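Side-chain contacts in Atg5 (Kluyveromyces marxianus, PDB 3VQI), which takes part in autophagic vesicle formation and cytoplasm-to-vacuole transport, working in autophagy as the conjugate Atg12-Atg5: residues 141-146 against 170-175; 41-44 against 50-53; 65-68 against 73-76. All blocks are in the same frame, centred on the assembly; numbering follows the deposited sequence.

Interaction 1: residues 141-146 against 170-175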
loop_
_atom_site.group_PDB
_atom_site.type_symbol
_atom_site.label_atom_id
_atom_site.label_comp_id
_atom_site.label_asym_id
_atom_site.label_seq_id
_atom_site.Cartn_x
_atom_site.Cartn_y
_atom_site.Cartn_z
ATOM N N ASP A 141 -0.785 -2.382 13.989
ATOM C CA ASP A 141 -2.048 -3.053 14.261
ATOM C C ASP A 141 -2.848 -3.349 13.016
ATOM O O ASP A 141 -3.344 -4.461 12.843
ATOM C CB ASP A 141 -2.922 -2.212 15.175
ATOM C CG ASP A 141 -2.770 -2.583 16.612
ATOM O OD1 ASP A 141 -1.672 -2.355 17.172
ATOM O OD2 ASP A 141 -3.753 -3.114 17.177
ATOM N N TYR A 142 -2.986 -2.355 12.149
ATOM C CA TYR A 142 -3.760 -2.550 10.937
ATOM C C TYR A 142 -3.097 -3.543 10.006
ATOM O O TYR A 142 -3.740 -4.477 9.535
ATOM C CB TYR A 142 -3.987 -1.213 10.228
ATOM C CG TYR A 142 -4.816 -1.292 8.961
ATOM C CD1 TYR A 142 -4.214 -1.483 7.718
ATOM C CD2 TYR A 142 -6.204 -1.143 9.005
ATOM C CE1 TYR A 142 -4.972 -1.519 6.545
ATOM C CE2 TYR A 142 -6.976 -1.178 7.840
ATOM C CZ TYR A 142 -6.356 -1.364 6.617
ATOM O OH TYR A 142 -7.118 -1.391 5.468
ATOM N N TRP A 143 -1.817 -3.337 9.725
ATOM C CA TRP A 143 -1.084 -4.254 8.860
ATOM C C TRP A 143 -1.241 -5.681 9.422
ATOM O O TRP A 143 -1.481 -6.639 8.685
ATOM C CB TRP A 143 0.390 -3.863 8.837
ATOM C CG TRP A 143 1.268 -4.827 8.120
ATOM C CD1 TRP A 143 1.382 -4.992 6.772
ATOM C CD2 TRP A 143 2.180 -5.755 8.717
ATOM N NE1 TRP A 143 2.315 -5.962 6.491
ATOM C CE2 TRP A 143 2.820 -6.445 7.668
ATOM C CE3 TRP A 143 2.518 -6.068 10.040
ATOM C CZ2 TRP A 143 3.784 -7.428 7.899
ATOM C CZ3 TRP A 143 3.479 -7.048 10.268
ATOM C CH2 TRP A 143 4.101 -7.714 9.201
ATOM N N ARG A 144 -1.110 -5.800 10.741
ATOM C CA ARG A 144 -1.242 -7.085 11.425
ATOM C C ARG A 144 -2.554 -7.758 11.031
ATOM O O ARG A 144 -2.568 -8.849 10.454
ATOM C CB ARG A 144 -1.242 -6.882 12.942
ATOM C CG ARG A 144 -0.824 -8.117 13.701
ATOM C CD ARG A 144 -1.391 -8.181 15.111
ATOM N NE ARG A 144 -0.681 -9.147 15.960
ATOM C CZ ARG A 144 -0.343 -10.390 15.603
ATOM N NH1 ARG A 144 -0.641 -10.860 14.396
ATOM N NH2 ARG A 144 0.305 -11.174 16.460
ATOM N N HIS A 145 -3.655 -7.084 11.354
ATOM C CA HIS A 145 -4.993 -7.585 11.062
ATOM C C HIS A 145 -5.214 -7.865 9.580
ATOM O O HIS A 145 -6.060 -8.668 9.212
ATOM C CB HIS A 145 -6.047 -6.612 11.605
ATOM C CG HIS A 145 -5.946 -6.382 13.088
ATOM N ND1 HIS A 145 -5.638 -7.392 13.979
ATOM C CD2 HIS A 145 -6.126 -5.266 13.835
ATOM C CE1 HIS A 145 -5.630 -6.907 15.208
ATOM N NE2 HIS A 145 -5.923 -5.619 15.151
ATOM N N GLN A 146 -4.440 -7.228 8.721
ATOM C CA GLN A 146 -4.580 -7.489 7.303
ATOM C C GLN A 146 -4.061 -8.901 7.051
ATOM O O GLN A 146 -4.662 -9.671 6.306
ATOM C CB GLN A 146 -3.774 -6.479 6.489
ATOM C CG GLN A 146 -4.552 -5.868 5.348
ATOM C CD GLN A 146 -5.807 -5.163 5.831
ATOM O OE1 GLN A 146 -6.874 -5.298 5.239
ATOM N NE2 GLN A 146 -5.682 -4.408 6.910
ATOM N N GLU A 170 7.040 -10.082 15.470
ATOM C CA GLU A 170 7.680 -8.770 15.696
ATOM C C GLU A 170 8.799 -8.649 14.699
ATOM O O GLU A 170 9.086 -7.583 14.210
ATOM C CB GLU A 170 8.269 -8.701 17.117
ATOM C CG GLU A 170 8.682 -7.298 17.638
ATOM C CD GLU A 170 7.540 -6.292 17.558
ATOM O OE1 GLU A 170 6.368 -6.733 17.627
ATOM O OE2 GLU A 170 7.792 -5.065 17.426
ATOM N N ASN A 171 9.453 -9.770 14.444
ATOM C CA ASN A 171 10.549 -9.844 13.493
ATOM C C ASN A 171 9.932 -9.670 12.098
ATOM O O ASN A 171 10.568 -9.146 11.182
ATOM C CB ASN A 171 11.250 -11.217 13.589
ATOM C CG ASN A 171 12.585 -11.222 12.916
ATOM O OD1 ASN A 171 13.206 -12.265 12.745
ATOM N ND2 ASN A 171 13.050 -10.037 12.535
ATOM N N PHE A 172 8.691 -10.132 11.942
ATOM C CA PHE A 172 7.964 -10.033 10.666
ATOM C C PHE A 172 7.741 -8.550 10.379
ATOM O O PHE A 172 7.999 -8.066 9.280
ATOM C CB PHE A 172 6.620 -10.774 10.782
ATOM C CG PHE A 172 5.908 -10.982 9.474
ATOM C CD1 PHE A 172 6.618 -11.207 8.301
ATOM C CD2 PHE A 172 4.517 -11.016 9.431
ATOM C CE1 PHE A 172 5.959 -11.460 7.103
ATOM C CE2 PHE A 172 3.845 -11.270 8.230
ATOM C CZ PHE A 172 4.570 -11.496 7.067
ATOM N N TRP A 173 7.276 -7.834 11.397
ATOM C CA TRP A 173 7.038 -6.402 11.292
ATOM C C TRP A 173 8.352 -5.709 10.951
ATOM O O TRP A 173 8.471 -5.045 9.915
ATOM C CB TRP A 173 6.495 -5.868 12.619
ATOM C CG TRP A 173 6.384 -4.361 12.702
ATOM C CD1 TRP A 173 6.942 -3.551 13.654
ATOM C CD2 TRP A 173 5.631 -3.499 11.835
ATOM N NE1 TRP A 173 6.581 -2.240 13.436
ATOM C CE2 TRP A 173 5.776 -2.179 12.326
ATOM C CE3 TRP A 173 4.846 -3.714 10.692
ATOM C CZ2 TRP A 173 5.167 -1.079 11.719
ATOM C CZ3 TRP A 173 4.236 -2.617 10.084
ATOM C CH2 TRP A 173 4.402 -1.314 10.604
ATOM N N VAL A 174 9.342 -5.889 11.820
ATOM C CA VAL A 174 10.651 -5.284 11.642
ATOM C C VAL A 174 11.233 -5.458 10.237
ATOM O O VAL A 174 11.883 -4.548 9.722
ATOM C CB VAL A 174 11.654 -5.827 12.692
ATOM C CG1 VAL A 174 13.073 -5.439 12.324
ATOM C CG2 VAL A 174 11.318 -5.257 14.062
ATOM N N SER A 175 10.990 -6.609 9.612
ATOM C CA SER A 175 11.517 -6.862 8.271
ATOM C C SER A 175 11.070 -5.785 7.285
ATOM O O SER A 175 11.820 -5.392 6.384
ATOM C CB SER A 175 11.043 -8.218 7.762
ATOM O OG SER A 175 9.684 -8.148 7.356
#
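W143 reaches from helix 135-155 between F172 and W173 of helix 166-178, and these three residues make up the whole contact. It is a compact example of how one large side chain can join two helices with an aromatic cluster and no hydrogen bond between the segments. Two atoms of the indole's benzo ring make the closest approaches. Its CH2 comes over one face of the F172 ring, 3.3 Å from CD2, with the two planes turned 48° against each other. W143 CE3, on the same six-membered ring, lies 3.4 Å from W173 CE3, and the six-membered rings meet at 47°. In both pairs, then, the planes are set at an intermediate tilt. All three side chains leave their helices with CG opposite the main-chain nitrogen (chi1 173° for W143), and this extended start carries the W143 indole across to the other helix.

Polar interactions lie around the cluster. The S175 hydroxyl donates to the carbonyl of the preceding turn, OG to F172 O at 2.6 Å, which satisfies a buried serine beside the rings. The indole NE1 of W143 is held by the carbonyl of I265. A salt bridge from K140 of helix 135-155 to the E170 carboxylate ties the same two helices together a little to one side of the aromatic contact.

The cluster belongs to the alpha-helical bundle region. W147, one turn along helix 135-155, extends it with ring contacts to both W143 and F172, while Y47, from a loop, touches W143. Helix 181-189 adds F184 and V187 against F172, and I139 of helix 135-155 touches W173.

Interaction 2: residues 41-44 against 50-53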
loop_
_atom_site.group_PDB
_atom_site.type_symbol
_atom_site.label_atom_id
_atom_site.label_comp_id
_atom_site.label_asym_id
_atom_site.label_seq_id
_atom_site.Cartn_x
_atom_site.Cartn_y
_atom_site.Cartn_z
ATOM N N VAL A 41 12.113 9.520 -2.032
ATOM C CA VAL A 41 11.875 8.266 -2.713
ATOM C C VAL A 41 11.122 7.415 -1.702
ATOM O O VAL A 41 11.516 7.350 -0.537
ATOM C CB VAL A 41 13.203 7.584 -3.111
ATOM C CG1 VAL A 41 12.923 6.284 -3.852
ATOM C CG2 VAL A 41 14.016 8.512 -4.000
ATOM N N MET A 42 10.018 6.804 -2.128
ATOM C CA MET A 42 9.227 5.956 -1.240
ATOM C C MET A 42 9.223 4.519 -1.732
ATOM O O MET A 42 9.243 4.256 -2.941
ATOM C CB MET A 42 7.779 6.432 -1.167
ATOM C CG MET A 42 7.559 7.740 -0.441
ATOM S SD MET A 42 5.808 8.130 -0.400
ATOM C CE MET A 42 5.847 9.774 0.366
ATOM N N LEU A 43 9.204 3.582 -0.796
ATOM C CA LEU A 43 9.167 2.191 -1.178
ATOM C C LEU A 43 7.740 1.870 -1.599
ATOM O O LEU A 43 6.793 2.306 -0.956
ATOM C CB LEU A 43 9.595 1.324 -0.006
ATOM C CG LEU A 43 11.092 1.436 0.283
ATOM C CD1 LEU A 43 11.411 0.770 1.606
ATOM C CD2 LEU A 43 11.878 0.805 -0.858
ATOM N N ARG A 44 7.589 1.134 -2.695
ATOM C CA ARG A 44 6.271 0.769 -3.180
ATOM C C ARG A 44 5.523 -0.043 -2.145
ATOM O O ARG A 44 4.337 0.159 -1.922
ATOM C CB ARG A 44 6.381 -0.021 -4.485
ATOM C CG ARG A 44 6.456 0.870 -5.717
ATOM C CD ARG A 44 6.695 0.105 -7.012
ATOM N NE ARG A 44 6.095 0.841 -8.116
ATOM C CZ ARG A 44 4.798 0.791 -8.415
ATOM N NH1 ARG A 44 3.981 0.019 -7.702
ATOM N NH2 ARG A 44 4.313 1.555 -9.384
ATOM N N PHE A 50 4.455 5.941 6.913
ATOM C CA PHE A 50 5.830 5.822 7.395
ATOM C C PHE A 50 6.575 7.104 7.066
ATOM O O PHE A 50 7.542 7.463 7.741
ATOM C CB PHE A 50 6.599 4.668 6.728
ATOM C CG PHE A 50 6.134 3.283 7.101
ATOM C CD1 PHE A 50 5.458 3.039 8.283
ATOM C CD2 PHE A 50 6.437 2.207 6.273
ATOM C CE1 PHE A 50 5.092 1.727 8.647
ATOM C CE2 PHE A 50 6.084 0.888 6.619
ATOM C CZ PHE A 50 5.409 0.649 7.806
ATOM N N TYR A 51 6.130 7.796 6.020
ATOM C CA TYR A 51 6.811 9.015 5.584
ATOM C C TYR A 51 6.266 10.321 6.157
ATOM O O TYR A 51 6.922 11.359 6.054
ATOM C CB TYR A 51 6.804 9.082 4.055
ATOM C CG TYR A 51 7.470 7.901 3.405
ATOM C CD1 TYR A 51 8.853 7.850 3.257
ATOM C CD2 TYR A 51 6.724 6.799 2.990
ATOM C CE1 TYR A 51 9.484 6.725 2.715
ATOM C CE2 TYR A 51 7.341 5.664 2.444
ATOM C CZ TYR A 51 8.725 5.635 2.310
ATOM O OH TYR A 51 9.341 4.525 1.763
ATOM N N LEU A 52 5.085 10.261 6.768
ATOM C CA LEU A 52 4.433 11.436 7.340
ATOM C C LEU A 52 5.309 12.368 8.182
ATOM O O LEU A 52 5.493 13.523 7.818
ATOM C CB LEU A 52 3.208 11.019 8.159
ATOM C CG LEU A 52 1.908 11.776 7.874
ATOM C CD1 LEU A 52 0.974 11.646 9.066
ATOM C CD2 LEU A 52 2.208 13.230 7.605
ATOM N N PRO A 53 5.850 11.894 9.319
ATOM C CA PRO A 53 6.691 12.782 10.138
ATOM C C PRO A 53 7.921 13.381 9.464
ATOM O O PRO A 53 8.333 14.495 9.778
ATOM C CB PRO A 53 7.057 11.914 11.348
ATOM C CG PRO A 53 6.811 10.511 10.886
ATOM C CD PRO A 53 5.587 10.636 10.034
#
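M42 and Y51 pack closely, the methionine chain lying across one face of the tyrosine ring. M42 CG sits almost exactly above the ring centre, 3.5 Å from the centroid and only 8° off the ring normal, a clear CH-pi contact. The sulfur follows over the same face, SD 4.2 Å from the centroid, giving a Met-aromatic contact, and the terminal CE reaches back to CB of Y51 at 3.9 Å. Beyond CG the chain is fully extended (chi2 -178°), and it runs antiparallel to the tyrosine side chain, spreading its atoms along the ring from the phenol end to the root.

The phenol oxygen adds a polar grip: L43 N donates to Y51 OH at 2.7 Å, with a nearly straight N-H...O angle of 171°. A strand N-H is thus satisfied by a side chain from the helix, an instructive detail in a ubiquitin fold, where strand 37-43 is an outermost strand of the sheet and helix 48-59 packs across it. M42 also touches V18 of the adjacent strand 15-22.

Packing thins out away from the methionine. L43 meets only the hydroxyl, its CB 3.7 Å from Y51 OH, and is partly exposed. V41 contributes its carbonyl, O 3.9 Å from Y51 CE1, while its exposed side chain points away from the helix, against T15 and N17.

Interaction 3: residues 65-68 against 73-76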
loop_
_atom_site.group_PDB
_atom_site.type_symbol
_atom_site.label_atom_id
_atom_site.label_comp_id
_atom_site.label_asym_id
_atom_site.label_seq_id
_atom_site.Cartn_x
_atom_site.Cartn_y
_atom_site.Cartn_z
ATOM N N VAL A 65 -0.009 27.052 9.809
ATOM C CA VAL A 65 -0.905 26.579 10.861
ATOM C C VAL A 65 -0.145 25.900 12.001
ATOM O O VAL A 65 0.957 25.398 11.806
ATOM C CB VAL A 65 -1.954 25.595 10.250
ATOM C CG1 VAL A 65 -3.102 25.362 11.217
ATOM C CG2 VAL A 65 -2.486 26.162 8.936
ATOM N N PRO A 66 -0.707 25.921 13.220
ATOM C CA PRO A 66 -0.059 25.288 14.376
ATOM C C PRO A 66 -0.507 23.831 14.516
ATOM O O PRO A 66 -1.642 23.497 14.177
ATOM C CB PRO A 66 -0.546 26.134 15.542
ATOM C CG PRO A 66 -1.939 26.440 15.130
ATOM C CD PRO A 66 -1.769 26.838 13.674
ATOM N N TYR A 67 0.373 22.965 15.014
ATOM C CA TYR A 67 0.005 21.564 15.183
ATOM C C TYR A 67 0.470 20.874 16.458
ATOM O O TYR A 67 1.589 21.066 16.933
ATOM C CB TYR A 67 0.453 20.730 13.978
ATOM C CG TYR A 67 1.841 21.022 13.459
ATOM C CD1 TYR A 67 2.080 22.138 12.655
ATOM C CD2 TYR A 67 2.898 20.139 13.700
ATOM C CE1 TYR A 67 3.329 22.365 12.091
ATOM C CE2 TYR A 67 4.153 20.359 13.141
ATOM C CZ TYR A 67 4.359 21.473 12.333
ATOM O OH TYR A 67 5.583 21.679 11.738
ATOM N N GLU A 68 -0.417 20.041 16.986
ATOM C CA GLU A 68 -0.168 19.286 18.202
ATOM C C GLU A 68 0.898 18.191 18.004
ATOM O O GLU A 68 1.740 17.973 18.880
ATOM C CB GLU A 68 -1.476 18.639 18.683
ATOM C CG GLU A 68 -2.762 19.467 18.469
ATOM C CD GLU A 68 -3.385 19.289 17.079
ATOM O OE1 GLU A 68 -3.277 18.176 16.515
ATOM O OE2 GLU A 68 -3.999 20.252 16.558
ATOM N N ASN A 73 -4.374 14.592 12.546
ATOM C CA ASN A 73 -4.866 15.628 11.646
ATOM C C ASN A 73 -4.064 15.903 10.376
ATOM O O ASN A 73 -4.289 16.913 9.706
ATOM C CB ASN A 73 -5.070 16.924 12.422
ATOM C CG ASN A 73 -6.031 16.749 13.569
ATOM O OD1 ASN A 73 -5.670 16.929 14.734
ATOM N ND2 ASN A 73 -7.264 16.383 13.253
ATOM N N TRP A 74 -3.121 15.028 10.043
ATOM C CA TRP A 74 -2.379 15.208 8.804
ATOM C C TRP A 74 -2.852 14.143 7.845
ATOM O O TRP A 74 -3.339 13.103 8.264
ATOM C CB TRP A 74 -0.876 15.039 8.989
ATOM C CG TRP A 74 -0.222 16.066 9.847
ATOM C CD1 TRP A 74 -0.023 16.006 11.209
ATOM C CD2 TRP A 74 0.344 17.303 9.412
ATOM N NE1 TRP A 74 0.637 17.132 11.640
ATOM C CE2 TRP A 74 0.877 17.947 10.558
ATOM C CE3 TRP A 74 0.456 17.934 8.167
ATOM C CZ2 TRP A 74 1.516 19.192 10.494
ATOM C CZ3 TRP A 74 1.089 19.173 8.099
ATOM C CH2 TRP A 74 1.614 19.790 9.262
ATOM N N TRP A 75 -2.743 14.415 6.557
ATOM C CA TRP A 75 -3.107 13.435 5.543
ATOM C C TRP A 75 -2.520 13.919 4.216
ATOM O O TRP A 75 -1.952 15.002 4.143
ATOM C CB TRP A 75 -4.633 13.249 5.485
ATOM C CG TRP A 75 -5.431 14.432 4.960
ATOM C CD1 TRP A 75 -5.676 14.730 3.656
ATOM C CD2 TRP A 75 -6.060 15.466 5.730
ATOM N NE1 TRP A 75 -6.413 15.874 3.557
ATOM C CE2 TRP A 75 -6.664 16.355 4.815
ATOM C CE3 TRP A 75 -6.173 15.727 7.103
ATOM C CZ2 TRP A 75 -7.374 17.499 5.222
ATOM C CZ3 TRP A 75 -6.883 16.863 7.515
ATOM C CH2 TRP A 75 -7.474 17.737 6.571
ATOM N N PHE A 76 -2.590 13.105 3.178
ATOM C CA PHE A 76 -2.055 13.523 1.894
ATOM C C PHE A 76 -3.203 13.668 0.913
ATOM O O PHE A 76 -4.243 13.004 1.031
ATOM C CB PHE A 76 -1.057 12.507 1.323
ATOM C CG PHE A 76 0.250 12.436 2.054
ATOM C CD1 PHE A 76 0.451 11.493 3.059
ATOM C CD2 PHE A 76 1.304 13.277 1.702
ATOM C CE1 PHE A 76 1.679 11.380 3.696
ATOM C CE2 PHE A 76 2.541 13.178 2.332
ATOM C CZ PHE A 76 2.727 12.222 3.330
#
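In the UblA domain, the loop that follows helix 48-59 folds back on the start of strand 74-78, and Y67 meets W74 there in a T-shaped, edge-to-face pair. The indole supplies the edge: W74 CZ2 stands over the centre of one face of the phenol ring, 3.5 Å from Y67 CG. The planes are almost perpendicular, at 82°, and the centroid of the tyrosine lies 5.0 Å from that of the six-membered indole ring. The tyrosine presents its face from a cramped start, for chi1 of 43° sets CG between the main-chain nitrogen and the carbonyl carbon.

Further contacts fix the indole. W74 NE1 donates to the carbonyl of S69, in the loop between the two segments, while H121 of strand 114-121 meets the ring edge-to-face. L52 and V56 of helix 48-59 also touch W74, and V56 reaches Y67 as well.

Nearer the surface the contact changes character. The bent side chain of E68 brings its carboxylate beside the amide group of N73, the two planes 84° apart. The backbone N of N73 is bonded to the hydroxyl of Y125.

The connection from helix 48-59 to strand 74-78, third in chain order among the strands of its sheet, is the helix-to-strand passage of the beta-grasp (ubiquitin-like) fold; here a loop tyrosine covers the edge of a tryptophan on that strand.

In the fold
Along the chain, interaction 2 comes first, then interaction 3, then interaction 1. Interactions 2 and 3 share the UblA domain, their centres about 17 Å apart: one joins an outermost strand to helix 48-59, the other lies where the chain returns from that helix to strand 74-78 of the same sheet. L52 links them, its CD2 3.8 Å from CB of W74. Interaction 1 belongs to the helical bundle, about 17 Å from interaction 2 between centres, yet W173 CH2 touches F50 CZ at 3.6 Å. Interactions 1 and 3 do not meet. Helix 48-59 thus faces its own sheet and also the bundle, packing the ubiquitin-like domain directly against the helical region.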